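Local atomic coordinates of glycoside hydrolase family 43 (PDB entry 4QQS), a protein that is a thermostable glycosidase with alpha-L-arabinofuranosidase activity, probably hydrolysing O-glycosidic bonds in the breakdown of xylan and related polysaccharides. Residues 235-239 / 240-244. Residues are numbered along the deposited sequence; the frame is centred on the assembly and turned at random. Where two conformers were deposited one is given.
Sequences IKYSG and NPILS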
loop_
_atom_site.group_PDB
_atom_site.type_symbol
_atom_site.label_atom_id
_atom_site.label_comp_id
_atom_site.label_asym_id
_atom_site.label_seq_id
_atom_site.Cartn_x
_atom_site.Cartn_y
_atom_site.Cartn_z
ATOM N N ILE A 235 -14.977 -10.645 -3.702
ATOM C CA ILE A 235 -16.027 -10.134 -4.579
ATOM C C ILE A 235 -15.978 -8.609 -4.556
ATOM O O ILE A 235 -16.122 -7.982 -3.503
ATOM C CB ILE A 235 -17.420 -10.625 -4.152
ATOM C CG1 ILE A 235 -17.482 -12.167 -4.092
ATOM C CG2 ILE A 235 -18.473 -10.059 -5.088
ATOM C CD1 ILE A 235 -17.166 -12.885 -5.398
ATOM N N LYS A 236 -15.754 -8.009 -5.716
ATOM C CA LYS A 236 -15.595 -6.563 -5.797
ATOM C C LYS A 236 -16.902 -5.831 -5.524
ATOM O O LYS A 236 -17.988 -6.272 -5.888
ATOM C CB LYS A 236 -15.034 -6.158 -7.155
ATOM C CG LYS A 236 -13.573 -6.480 -7.266
ATOM C CD LYS A 236 -13.006 -6.316 -8.660
ATOM C CE LYS A 236 -11.517 -6.616 -8.660
ATOM N NZ LYS A 236 -10.922 -6.517 -9.989
ATOM N N TYR A 237 -16.774 -4.677 -4.887
ATOM C CA TYR A 237 -17.896 -3.772 -4.668
ATOM C C TYR A 237 -18.420 -3.247 -6.006
ATOM O O TYR A 237 -17.671 -2.695 -6.825
ATOM C CB TYR A 237 -17.443 -2.616 -3.769
ATOM C CG TYR A 237 -18.486 -1.542 -3.579
ATOM C CD1 TYR A 237 -19.785 -1.859 -3.224
ATOM C CD2 TYR A 237 -18.163 -0.205 -3.764
ATOM C CE1 TYR A 237 -20.743 -0.875 -3.069
ATOM C CE2 TYR A 237 -19.115 0.798 -3.588
ATOM C CZ TYR A 237 -20.404 0.454 -3.240
ATOM O OH TYR A 237 -21.365 1.422 -3.085
ATOM N N SER A 238 -19.723 -3.367 -6.216
ATOM C CA SER A 238 -20.320 -2.959 -7.476
ATOM C C SER A 238 -20.188 -1.462 -7.744
ATOM O O SER A 238 -20.183 -1.032 -8.899
ATOM C CB SER A 238 -21.788 -3.344 -7.493
ATOM O OG SER A 238 -22.502 -2.566 -6.540
ATOM N N GLY A 239 -20.079 -0.667 -6.678
ATOM C CA GLY A 239 -19.990 0.775 -6.787
ATOM C C GLY A 239 -18.583 1.334 -6.860
ATOM O O GLY A 239 -18.402 2.536 -6.717
ATOM N N ASN A 240 -17.583 0.486 -7.086
ATOM C CA ASN A 240 -16.215 0.965 -7.254
ATOM C C ASN A 240 -16.119 1.944 -8.426
ATOM O O ASN A 240 -16.876 1.859 -9.386
ATOM C CB ASN A 240 -15.295 -0.206 -7.559
ATOM C CG ASN A 240 -14.880 -1.004 -6.331
ATOM O OD1 ASN A 240 -14.903 -0.511 -5.199
ATOM N ND2 ASN A 240 -14.448 -2.238 -6.563
ATOM N N PRO A 241 -15.164 2.874 -8.366
ATOM C CA PRO A 241 -14.204 3.100 -7.285
ATOM C C PRO A 241 -14.822 3.875 -6.125
ATOM O O PRO A 241 -15.771 4.646 -6.300
ATOM C CB PRO A 241 -13.116 3.938 -7.970
ATOM C CG PRO A 241 -13.871 4.722 -8.999
ATOM C CD PRO A 241 -14.927 3.773 -9.508
ATOM N N ILE A 242 -14.245 3.688 -4.940
ATOM C CA ILE A 242 -14.650 4.439 -3.754
ATOM C C ILE A 242 -13.860 5.728 -3.557
ATOM O O ILE A 242 -14.295 6.591 -2.794
ATOM C CB ILE A 242 -14.624 3.573 -2.476
ATOM C CG1 ILE A 242 -13.206 3.170 -2.088
ATOM C CG2 ILE A 242 -15.520 2.357 -2.657
ATOM C CD1 ILE A 242 -13.150 2.536 -0.698
ATOM N N LEU A 243 -12.733 5.876 -4.248
ATOM C CA LEU A 243 -11.949 7.095 -4.164
ATOM C C LEU A 243 -11.369 7.329 -5.549
ATOM O O LEU A 243 -10.599 6.512 -6.070
ATOM C CB LEU A 243 -10.880 6.968 -3.092
ATOM C CG LEU A 243 -10.179 8.274 -2.723
ATOM C CD1 LEU A 243 -11.147 9.322 -2.181
ATOM C CD2 LEU A 243 -9.080 8.015 -1.702
ATOM N N SER A 244 -11.791 8.427 -6.169
ATOM C CA SER A 244 -11.394 8.722 -7.535
ATOM C C SER A 244 -11.189 10.230 -7.700
ATOM O O SER A 244 -11.499 11.028 -6.806
ATOM C CB SER A 244 -12.407 8.156 -8.532
ATOM O OG SER A 244 -13.679 8.719 -8.321
HETATM O O HOH W 1 -17.818 -0.491 -10.445
#
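Tyr237 and Asn240 stand at the two ends of a type I beta turn and show how such a turn can be held by side chains as well as by its backbone. Asn240 N donates to Tyr237 O over 3.2 Å, fairly straight at 162° but arriving well above the carbonyl plane. The Tyr237 ring and the Asn240 amide are almost perpendicular, their planes 82° apart. Asn240 OD1 lies in the plane of the ring at its edge, 3.6 Å from Tyr237 CD2. With CG anti to the backbone N (chi1 174°), Tyr237 folds its ring back along the turn, and Gly239 N sits 3.3 Å above the ring centre. Having no side chain, Gly239 can bring its N this close to the ring. Farther along, past the cis peptide bond that precedes Pro241, Ile242 CG2 packs 3.8 Å from Tyr237 CD2. An alanine in place of Tyr237 would probably leave Gly239 N without its aromatic cover and open a gap beside Ile242 CG2. A water bridges the backbone, donating to Ser238 O and to Asn240 O (2.7 Å).

The second shell fixes the buried amide: Asn240 OD1 accepts from Tyr224 N and Asn240 ND2 donates to Gln182 OE1, while Gln182 NE2 also bonds Tyr237 O. The Tyr237 ring meets that of Tyr224 with nearly parallel planes. Lys236 extends away from the turn to Gln179 O, Asn194 OD1 and a salt bridge with Glu185. Backbone pairing with strand 221-227 continues through Tyr237, opposite Tyr224, and resumes beyond the turn, where Ile242 and Leu243 share Ile222 as their backbone partner, a classic beta bulge at an irregular blade edge in the five-bladed beta-propeller of family 43.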